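Local coordinates for maltose-binding protein MalE1 (Thermotoga maritima, PDB 6DTU) that binds maltotetraose in the cleft of a periplasmic-type binding protein and probably delivers maltodextrins to a membrane transporter for uptake, at residues I42-L47 with W65-L69; E144-T150 with Q222-I227; D215-R219 with A235-I241. All coordinates share one frame; numbering follows the deposited sequence. Where two conformers were deposited one is given.

Contact 1: residues I42-L47 with W65-L69. With GLC (alpha-D-glucopyranose), chain C.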
loop_
_atom_site.group_PDB
_atom_site.type_symbol
_atom_site.label_atom_id
_atom_site.label_comp_id
_atom_site.label_asym_id
_atom_site.label_seq_id
_atom_site.Cartn_x
_atom_site.Cartn_y
_atom_site.Cartn_z
ATOM N N ILE A 42 -8.141 -7.306 6.855
ATOM C CA ILE A 42 -7.679 -8.659 6.563
ATOM C C ILE A 42 -6.785 -9.188 7.675
ATOM O O ILE A 42 -6.971 -10.316 8.158
ATOM C CB ILE A 42 -6.967 -8.715 5.197
ATOM C CG1 ILE A 42 -7.965 -8.476 4.066
ATOM C CG2 ILE A 42 -6.232 -10.046 5.020
ATOM C CD1 ILE A 42 -7.292 -8.392 2.682
ATOM N N LYS A 43 -5.767 -8.415 8.054
ATOM C CA LYS A 43 -4.804 -8.929 9.028
ATOM C C LYS A 43 -5.429 -9.101 10.403
ATOM O O LYS A 43 -5.156 -10.092 11.099
ATOM C CB LYS A 43 -3.553 -8.054 9.123
ATOM C CG LYS A 43 -2.599 -8.597 10.177
ATOM C CD LYS A 43 -1.160 -8.168 9.944
ATOM C CE LYS A 43 -0.967 -6.679 10.166
ATOM N NZ LYS A 43 -1.160 -6.268 11.587
ATOM N N SER A 44 -6.228 -8.127 10.827
ATOM C CA SER A 44 -6.862 -8.214 12.140
ATOM C C SER A 44 -7.863 -9.362 12.198
ATOM O O SER A 44 -7.893 -10.108 13.189
ATOM C CB SER A 44 -7.499 -6.868 12.509
ATOM O OG SER A 44 -8.351 -6.415 11.466
ATOM N N LYS A 45 -8.645 -9.554 11.126
ATOM C CA LYS A 45 -9.534 -10.706 11.058
ATOM C C LYS A 45 -8.743 -12.006 11.086
ATOM O O LYS A 45 -9.168 -12.987 11.709
ATOM C CB LYS A 45 -10.406 -10.622 9.805
ATOM C CG LYS A 45 -11.542 -11.641 9.732
ATOM C CD LYS A 45 -12.219 -11.621 8.367
ATOM C CE LYS A 45 -13.407 -12.586 8.311
ATOM N NZ LYS A 45 -14.550 -12.128 9.129
ATOM N N PHE A 46 -7.590 -12.040 10.403
ATOM C CA PHE A 46 -6.797 -13.262 10.353
ATOM C C PHE A 46 -6.163 -13.561 11.709
ATOM O O PHE A 46 -6.131 -14.713 12.147
ATOM C CB PHE A 46 -5.748 -13.117 9.250
ATOM C CG PHE A 46 -5.036 -14.384 8.933
ATOM C CD1 PHE A 46 -5.678 -15.397 8.235
ATOM C CD2 PHE A 46 -3.708 -14.558 9.305
ATOM C CE1 PHE A 46 -5.028 -16.567 7.929
ATOM C CE2 PHE A 46 -3.061 -15.740 9.001
ATOM C CZ PHE A 46 -3.724 -16.735 8.304
ATOM N N LEU A 47 -5.678 -12.530 12.396
ATOM C CA LEU A 47 -5.144 -12.738 13.741
ATOM C C LEU A 47 -6.199 -13.336 14.657
ATOM O O LEU A 47 -5.887 -14.165 15.517
ATOM C CB LEU A 47 -4.647 -11.406 14.308
ATOM C CG LEU A 47 -3.348 -10.866 13.706
ATOM C CD1 LEU A 47 -3.169 -9.378 14.064
ATOM C CD2 LEU A 47 -2.211 -11.663 14.234
ATOM N N TRP A 65 3.009 -7.130 6.763
ATOM C CA TRP A 65 2.382 -8.080 7.673
ATOM C C TRP A 65 3.285 -9.260 8.010
ATOM O O TRP A 65 3.030 -9.942 9.008
ATOM C CB TRP A 65 1.139 -8.683 7.032
ATOM C CG TRP A 65 0.092 -7.745 6.545
ATOM C CD1 TRP A 65 0.042 -6.386 6.709
ATOM C CD2 TRP A 65 -1.081 -8.114 5.819
ATOM N NE1 TRP A 65 -1.110 -5.886 6.132
ATOM C CE2 TRP A 65 -1.810 -6.927 5.571
ATOM C CE3 TRP A 65 -1.587 -9.337 5.348
ATOM C CZ2 TRP A 65 -3.035 -6.925 4.882
ATOM C CZ3 TRP A 65 -2.800 -9.331 4.646
ATOM C CH2 TRP A 65 -3.486 -8.132 4.396
ATOM N N VAL A 66 4.338 -9.512 7.225
ATOM C CA VAL A 66 4.991 -10.826 7.241
ATOM C C VAL A 66 5.601 -11.135 8.605
ATOM O O VAL A 66 5.409 -12.228 9.149
ATOM C CB VAL A 66 6.029 -10.943 6.108
ATOM C CG1 VAL A 66 6.884 -12.170 6.309
ATOM C CG2 VAL A 66 5.358 -10.998 4.764
ATOM N N GLY A 67 6.400 -10.213 9.153
ATOM C CA GLY A 67 7.085 -10.507 10.407
ATOM C C GLY A 67 6.144 -10.845 11.550
ATOM O O GLY A 67 6.334 -11.839 12.254
ATOM N N GLU A 68 5.107 -10.027 11.747
ATOM C CA GLU A 68 4.134 -10.313 12.797
ATOM C C GLU A 68 3.482 -11.681 12.589
ATOM O O GLU A 68 3.370 -12.476 13.528
ATOM C CB GLU A 68 3.088 -9.201 12.850
ATOM C CG GLU A 68 2.010 -9.430 13.905
ATOM C CD GLU A 68 0.912 -8.393 13.877
ATOM O OE1 GLU A 68 0.793 -7.642 12.882
ATOM O OE2 GLU A 68 0.140 -8.339 14.853
ATOM N N LEU A 69 3.018 -11.967 11.367
ATOM C CA LEU A 69 2.339 -13.235 11.148
ATOM C C LEU A 69 3.290 -14.428 11.256
ATOM O O LEU A 69 2.885 -15.495 11.729
ATOM C CB LEU A 69 1.589 -13.211 9.823
ATOM C CG LEU A 69 0.470 -12.178 9.760
ATOM C CD1 LEU A 69 -0.180 -12.196 8.386
ATOM C CD2 LEU A 69 -0.590 -12.354 10.850
HETATM C C1 GLC C . -2.315 -2.020 9.473
HETATM C C2 GLC C . -3.068 -3.264 9.731
HETATM C C3 GLC C . -4.505 -2.979 9.946
HETATM C C4 GLC C . -4.733 -2.003 11.057
HETATM C C5 GLC C . -4.059 -0.649 10.742
HETATM C C6 GLC C . -4.181 0.324 11.792
HETATM O O2 GLC C . -2.907 -4.169 8.553
HETATM O O3 GLC C . -5.155 -4.252 10.261
HETATM O O4 GLC C . -6.145 -1.806 11.229
HETATM O O5 GLC C . -2.570 -0.992 10.511
HETATM O O6 GLC C . -3.590 -0.184 12.965
#

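Contact 2: residues E144-T150 with Q222-I227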
loop_
_atom_site.group_PDB
_atom_site.type_symbol
_atom_site.label_atom_id
_atom_site.label_comp_id
_atom_site.label_asym_id
_atom_site.label_seq_id
_atom_site.Cartn_x
_atom_site.Cartn_y
_atom_site.Cartn_z
ATOM N N GLU A 144 -17.545 22.523 -6.279
ATOM C CA GLU A 144 -17.999 21.291 -6.919
ATOM C C GLU A 144 -16.852 20.375 -7.331
ATOM O O GLU A 144 -17.089 19.195 -7.612
ATOM C CB GLU A 144 -18.843 21.623 -8.154
ATOM C CG GLU A 144 -19.784 22.810 -7.971
ATOM C CD GLU A 144 -20.667 23.054 -9.187
ATOM O OE1 GLU A 144 -20.872 22.108 -9.977
ATOM O OE2 GLU A 144 -21.151 24.193 -9.358
ATOM N N VAL A 145 -15.627 20.890 -7.406
ATOM C CA VAL A 145 -14.444 20.092 -7.713
ATOM C C VAL A 145 -13.390 20.426 -6.674
ATOM O O VAL A 145 -13.067 21.600 -6.473
ATOM C CB VAL A 145 -13.885 20.403 -9.116
ATOM C CG1 VAL A 145 -12.710 19.491 -9.450
ATOM C CG2 VAL A 145 -14.976 20.280 -10.184
ATOM N N ARG A 146 -12.800 19.400 -6.068
ATOM C CA ARG A 146 -11.743 19.612 -5.098
ATOM C C ARG A 146 -10.422 19.714 -5.845
ATOM O O ARG A 146 -10.138 18.898 -6.727
ATOM C CB ARG A 146 -11.687 18.429 -4.128
ATOM C CG ARG A 146 -12.655 18.501 -2.951
ATOM C CD ARG A 146 -12.229 19.587 -1.942
ATOM N NE ARG A 146 -10.926 19.259 -1.361
ATOM C CZ ARG A 146 -10.739 18.464 -0.314
ATOM N NH1 ARG A 146 -11.768 17.906 0.318
ATOM N NH2 ARG A 146 -9.505 18.228 0.113
ATOM N N GLY A 147 -9.630 20.730 -5.506
ATOM C CA GLY A 147 -8.324 20.878 -6.129
ATOM C C GLY A 147 -7.359 19.764 -5.770
ATOM O O GLY A 147 -6.621 19.282 -6.633
ATOM N N PHE A 148 -7.361 19.332 -4.505
ATOM C CA PHE A 148 -6.421 18.319 -4.037
ATOM C C PHE A 148 -7.036 17.554 -2.874
ATOM O O PHE A 148 -7.643 18.155 -1.984
ATOM C CB PHE A 148 -5.102 18.963 -3.592
ATOM C CG PHE A 148 -4.112 17.986 -3.031
ATOM C CD1 PHE A 148 -3.403 17.134 -3.872
ATOM C CD2 PHE A 148 -3.936 17.881 -1.654
ATOM C CE1 PHE A 148 -2.514 16.196 -3.350
ATOM C CE2 PHE A 148 -3.039 16.957 -1.121
ATOM C CZ PHE A 148 -2.329 16.113 -1.979
ATOM N N ILE A 149 -6.888 16.226 -2.895
ATOM C CA ILE A 149 -7.317 15.366 -1.795
ATOM C C ILE A 149 -6.307 14.245 -1.586
ATOM O O ILE A 149 -5.867 13.597 -2.539
ATOM C CB ILE A 149 -8.713 14.733 -2.005
ATOM C CG1 ILE A 149 -9.707 15.682 -2.665
ATOM C CG2 ILE A 149 -9.281 14.254 -0.663
ATOM C CD1 ILE A 149 -11.030 14.972 -2.951
ATOM N N THR A 150 -6.015 13.959 -0.322
ATOM C CA THR A 150 -5.488 12.657 0.059
ATOM C C THR A 150 -6.058 12.324 1.429
ATOM O O THR A 150 -6.838 13.097 1.998
ATOM C CB THR A 150 -3.959 12.583 -0.028
ATOM O OG1 THR A 150 -3.561 11.213 0.112
ATOM C CG2 THR A 150 -3.313 13.404 1.094
ATOM N N GLN A 222 -14.681 14.645 -9.677
ATOM C CA GLN A 222 -14.846 15.785 -8.790
ATOM C C GLN A 222 -13.556 16.169 -8.074
ATOM O O GLN A 222 -13.614 16.888 -7.076
ATOM C CB GLN A 222 -15.968 15.541 -7.783
ATOM C CG GLN A 222 -17.319 15.231 -8.414
ATOM C CD GLN A 222 -18.349 14.844 -7.377
ATOM O OE1 GLN A 222 -18.167 13.877 -6.637
ATOM N NE2 GLN A 222 -19.429 15.605 -7.305
ATOM N N ALA A 223 -12.408 15.651 -8.505
ATOM C CA ALA A 223 -11.137 15.993 -7.880
ATOM C C ALA A 223 -10.039 16.098 -8.933
ATOM O O ALA A 223 -9.867 15.205 -9.770
ATOM C CB ALA A 223 -10.745 15.036 -6.741
ATOM N N ALA A 224 -9.283 17.186 -8.871
ATOM C CA ALA A 224 -8.273 17.431 -9.888
ATOM C C ALA A 224 -7.000 16.628 -9.634
ATOM O O ALA A 224 -6.388 16.130 -10.585
ATOM C CB ALA A 224 -7.974 18.921 -9.966
ATOM N N MET A 225 -6.571 16.520 -8.372
ATOM C CA MET A 225 -5.310 15.883 -8.025
ATOM C C MET A 225 -5.462 15.131 -6.719
ATOM O O MET A 225 -6.031 15.660 -5.758
ATOM C CB MET A 225 -4.224 16.934 -7.794
ATOM C CG MET A 225 -3.871 17.708 -9.054
ATOM S SD MET A 225 -2.680 19.045 -8.782
ATOM C CE MET A 225 -3.589 20.176 -7.726
ATOM N N ILE A 226 -4.884 13.929 -6.666
ATOM C CA ILE A 226 -4.832 13.149 -5.439
ATOM C C ILE A 226 -3.459 12.514 -5.274
ATOM O O ILE A 226 -2.647 12.464 -6.203
ATOM C CB ILE A 226 -5.923 12.063 -5.372
ATOM C CG1 ILE A 226 -5.712 11.031 -6.482
ATOM C CG2 ILE A 226 -7.311 12.705 -5.430
ATOM C CD1 ILE A 226 -6.720 9.894 -6.413
ATOM N N ILE A 227 -3.194 12.040 -4.063
ATOM C CA ILE A 227 -2.044 11.181 -3.808
ATOM C C ILE A 227 -2.565 9.803 -3.433
ATOM O O ILE A 227 -3.132 9.612 -2.352
ATOM C CB ILE A 227 -1.100 11.748 -2.742
ATOM C CG1 ILE A 227 -0.466 13.037 -3.266
ATOM C CG2 ILE A 227 0.003 10.734 -2.469
ATOM C CD1 ILE A 227 0.454 13.732 -2.259
#

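Contact 3: residues D215-R219 with A235-I241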
loop_
_atom_site.group_PDB
_atom_site.type_symbol
_atom_site.label_atom_id
_atom_site.label_comp_id
_atom_site.label_asym_id
_atom_site.label_seq_id
_atom_site.Cartn_x
_atom_site.Cartn_y
_atom_site.Cartn_z
ATOM N N ASP A 215 -10.842 8.754 -3.030
ATOM C CA ASP A 215 -11.018 7.792 -4.103
ATOM C C ASP A 215 -12.311 8.055 -4.866
ATOM O O ASP A 215 -12.312 8.097 -6.102
ATOM C CB ASP A 215 -11.041 6.409 -3.454
ATOM C CG ASP A 215 -10.823 5.269 -4.443
ATOM O OD1 ASP A 215 -10.020 5.410 -5.379
ATOM O OD2 ASP A 215 -11.425 4.210 -4.237
ATOM N N SER A 216 -13.417 8.241 -4.140
ATOM C CA SER A 216 -14.717 8.440 -4.768
ATOM C C SER A 216 -14.799 9.763 -5.522
ATOM O O SER A 216 -15.306 9.808 -6.638
ATOM C CB SER A 216 -15.845 8.328 -3.745
ATOM O OG SER A 216 -15.758 9.340 -2.777
ATOM N N MET A 217 -14.337 10.862 -4.921
ATOM C CA MET A 217 -14.383 12.121 -5.660
ATOM C C MET A 217 -13.531 12.060 -6.923
ATOM O O MET A 217 -13.939 12.546 -7.983
ATOM C CB MET A 217 -14.008 13.302 -4.766
ATOM C CG MET A 217 -14.964 13.490 -3.606
ATOM S SD MET A 217 -14.706 15.037 -2.741
ATOM C CE MET A 217 -15.188 16.215 -4.007
ATOM N N PHE A 218 -12.354 11.439 -6.850
ATOM C CA PHE A 218 -11.547 11.371 -8.059
ATOM C C PHE A 218 -12.209 10.500 -9.112
ATOM O O PHE A 218 -12.309 10.899 -10.276
ATOM C CB PHE A 218 -10.129 10.883 -7.778
ATOM C CG PHE A 218 -9.206 11.090 -8.944
ATOM C CD1 PHE A 218 -8.564 12.297 -9.134
ATOM C CD2 PHE A 218 -9.025 10.081 -9.878
ATOM C CE1 PHE A 218 -7.726 12.503 -10.232
ATOM C CE2 PHE A 218 -8.192 10.270 -10.974
ATOM C CZ PHE A 218 -7.544 11.492 -11.145
ATOM N N ARG A 219 -12.735 9.347 -8.713
ATOM C CA ARG A 219 -13.364 8.457 -9.677
ATOM C C ARG A 219 -14.575 9.115 -10.325
ATOM O O ARG A 219 -14.855 8.870 -11.504
ATOM C CB ARG A 219 -13.774 7.180 -8.956
ATOM C CG ARG A 219 -14.349 6.096 -9.848
ATOM C CD ARG A 219 -14.822 4.922 -9.007
ATOM N NE ARG A 219 -15.973 5.313 -8.209
ATOM C CZ ARG A 219 -16.044 5.297 -6.879
ATOM N NH1 ARG A 219 -15.031 4.871 -6.137
ATOM N NH2 ARG A 219 -17.160 5.707 -6.289
ATOM N N ALA A 235 -10.251 1.448 -11.602
ATOM C CA ALA A 235 -11.584 2.001 -11.371
ATOM C C ALA A 235 -11.713 3.390 -11.983
ATOM O O ALA A 235 -12.775 3.748 -12.517
ATOM C CB ALA A 235 -11.888 2.025 -9.869
ATOM N N TYR A 236 -10.647 4.191 -11.940
ATOM C CA TYR A 236 -10.722 5.518 -12.546
ATOM C C TYR A 236 -10.833 5.417 -14.062
ATOM O O TYR A 236 -11.586 6.171 -14.697
ATOM C CB TYR A 236 -9.512 6.375 -12.149
ATOM C CG TYR A 236 -9.275 6.571 -10.677
ATOM C CD1 TYR A 236 -10.308 6.477 -9.741
ATOM C CD2 TYR A 236 -8.000 6.847 -10.217
ATOM C CE1 TYR A 236 -10.055 6.656 -8.382
ATOM C CE2 TYR A 236 -7.738 7.039 -8.863
ATOM C CZ TYR A 236 -8.774 6.939 -7.957
ATOM O OH TYR A 236 -8.499 7.100 -6.610
ATOM N N LYS A 237 -10.102 4.482 -14.653
ATOM C CA LYS A 237 -10.142 4.304 -16.097
ATOM C C LYS A 237 -11.519 3.823 -16.541
ATOM O O LYS A 237 -12.104 4.374 -17.483
ATOM C CB LYS A 237 -9.040 3.308 -16.479
ATOM C CG LYS A 237 -8.811 3.114 -17.971
ATOM C CD LYS A 237 -7.878 1.934 -18.179
ATOM C CE LYS A 237 -6.575 2.355 -18.824
ATOM N NZ LYS A 237 -6.763 2.680 -20.269
ATOM N N ASP A 238 -12.096 2.854 -15.825
ATOM C CA ASP A 238 -13.420 2.361 -16.191
ATOM C C ASP A 238 -14.490 3.433 -16.029
ATOM O O ASP A 238 -15.512 3.413 -16.726
ATOM C CB ASP A 238 -13.756 1.119 -15.365
ATOM C CG ASP A 238 -12.868 -0.076 -15.697
ATOM O OD1 ASP A 238 -12.180 -0.062 -16.751
ATOM O OD2 ASP A 238 -12.845 -1.042 -14.896
ATOM N N ALA A 239 -14.278 4.375 -15.121
ATOM C CA ALA A 239 -15.192 5.494 -14.920
ATOM C C ALA A 239 -15.016 6.591 -15.952
ATOM O O ALA A 239 -15.722 7.608 -15.882
ATOM C CB ALA A 239 -14.967 6.107 -13.537
ATOM N N GLY A 240 -14.045 6.459 -16.847
ATOM C CA GLY A 240 -13.853 7.422 -17.910
ATOM C C GLY A 240 -12.994 8.618 -17.569
ATOM O O GLY A 240 -13.037 9.617 -18.303
ATOM N N ILE A 241 -12.208 8.555 -16.491
ATOM C CA ILE A 241 -11.337 9.671 -16.123
ATOM C C ILE A 241 -10.105 9.658 -17.014
ATOM O O ILE A 241 -9.448 8.622 -17.168
ATOM C CB ILE A 241 -10.934 9.580 -14.639
ATOM C CG1 ILE A 241 -12.171 9.533 -13.755
ATOM C CG2 ILE A 241 -10.017 10.755 -14.244
ATOM C CD1 ILE A 241 -13.012 10.795 -13.848
HETATM O O HOH W 1 -16.512 9.422 -13.622
#

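Contact 1: residues I42-L47 with W65-L69
Lys43 lays its aliphatic chain over one face of the Trp65 indole: CD stands 4.0 Å from the centroid of the five-membered ring, a CH-pi contact, while CB lies above the same ring system. With CG anti to the backbone N (chi1 178°) the chain sets out from helix 39-49 toward the indole, and the bends at chi3 and chi4 then turn the amine past the pyrrole edge to Glu68. There Lys43 NZ donates to Glu68 OE1 at 2.7 Å, arriving on the syn side and 17° out of the carboxylate plane. Glu68, extended beyond CG, carries its carboxylate across from helix 66-71. The ammonium lies too far from the indole for more than a weak cation-pi attraction.

At the benzo end of the indole, Ile42 meets Trp65 at about a right angle, its CG2 only 3.4 Å from Trp65 CH2. Farther along the helices, Leu69 CD2 touches the edge of the Phe46 ring near its plane through CD2 at 4.1 Å, and also meets Leu47 CD2 at 3.8 Å. Ile59 of strand 58-62 backs this layer, touched by Phe46, Trp65 and Leu69.

Lys43 and Trp65 both belong to the glycan pocket. Trp65 NE1 gives its hydrogen to O3 of one glucose unit, and Lys43 CE lies 3.6 Å from O2 of another. With Lys43 and Ile42 both packed on the same side of the indole, its N-H is probably held turned to the sugar, while Glu68 is likely to balance the lysine charge beside a neutral ligand.

Contact 2: residues E144-T150 with Q222-I227
Arg146 N donates to Gln222 O at 2.8 Å and Arg146 O accepts from Ala224 N at 2.9 Å, so both backbone polar groups of this residue are taken up by the neighbouring strand. At the corner where both chains turn, the ladder slackens: Met225 N reaches Gly147 O only by a weak, bent bond, and Gly147 N is satisfied instead by Asp138 OD1. Pairing resumes with Ile149 N to Met225 O at 3.0 Å; Ile149 O receives a weak bond from Ile227 N. Thr150 OG1 closes the row, donating at 3.0 Å to a lone pair of Ile227 O. The backbones of Ala224 and Ile226 also bond Asn116 and Ile114 of strand 112-116.

The Arg146 chain, bent at chi2 and chi3, curls forward along its own strand, so that NH2 donates to Phe148 O at 2.8 Å and Ile149 CG1 covers one guanidinium face. The same NH2 forms a salt bridge with Asp209 and also bonds Ile204 O.

On the other face of the sheet, Phe148 CD1 packs on Met225 CB, and the ring edge takes Ile227 CD1 against CZ at 3.7 Å. Leu130 and Ala134 of helix 127-140 press on this ring. With an alanine in place of this phenylalanine, a gap would probably open between the strand and helix 127-140, and Ile227 CD1 would lose its aromatic neighbour. On the Arg146 side, Ile149 CD1 rests on Ala223 CB.

This parallel pair forms one edge of a mixed four-stranded sheet with helix 127-140 on one face and helix 211-219 on the other, the alpha/beta layering of a periplasmic binding protein lobe.

Contact 3: residues D215-R219 with A235-I241
Tyr236 crosses from helix 233-238 to helix 211-219, meeting a different partner at each stage. Its CB carries the ring with CG anti to the carbonyl carbon (chi1 -57°), and CG already meets Phe218 CD2 at 3.6 Å. Along one side, CD1 touches Arg219 CB at 3.6 Å, the arginine methylene lying at the ring edge. CD2 and CE2 on the other side both come against Phe218 CD2, which sits over the centre of one face, 3.3 Å above the plane. Phe218 thus turns its edge to the tyrosine face, with centroids 4.6 Å apart and planes at 58°. CE1 and CZ pass beside Asp215 OD1, and Tyr236 OH finally donates to the anti lone pair of Asp215 OD1 at 2.6 Å. Asn228 ND2 is a second partner of this hydroxyl, which is therefore gripped by two bonds.

Beyond the aromatic pair, Ile241 CG2 packs on Phe218 CE2, while Ala239 CB lies against the Arg219 chain and carbonyl. A water molecule donates to Arg219 O at 2.7 Å and also to Ala239 O, tying the two helix ends together.

Gly240, with positive phi, ends helix 233-238 in a Schellman motif, after which Ile241 turns back toward Phe218. Phe218 also touches Ile114, Ile226 and Tyr243 of three strands, so the contact joins two neighbouring helices on one face of the mixed four-stranded sheet, an alpha/beta layering typical of periplasmic binding protein lobes.

How the contacts relate
Contacts 2 and 3 adjoin, their centres 12 Å apart, and their segments alternate along the chain: helix 211-219 leads into strand 223-228, which leads into helix 233-238. Gln222 N probably bonds Met217 O at 2.8 Å, and Ile226 CD1 packs 3.3 Å from Tyr236 OH, so the helix pair packs on the face of the strand pair that carries Ile149 and Ile226. Contact 1 lies across the centre of the chain, about 32 Å from contact 2 and 30 Å from contact 3 between centres. It alone supplies pocket residues; the side chains of Asp215 and Thr150 stay about 7 and 9 Å from a bound glucose, so contacts 2 and 3 stand back from the sugar.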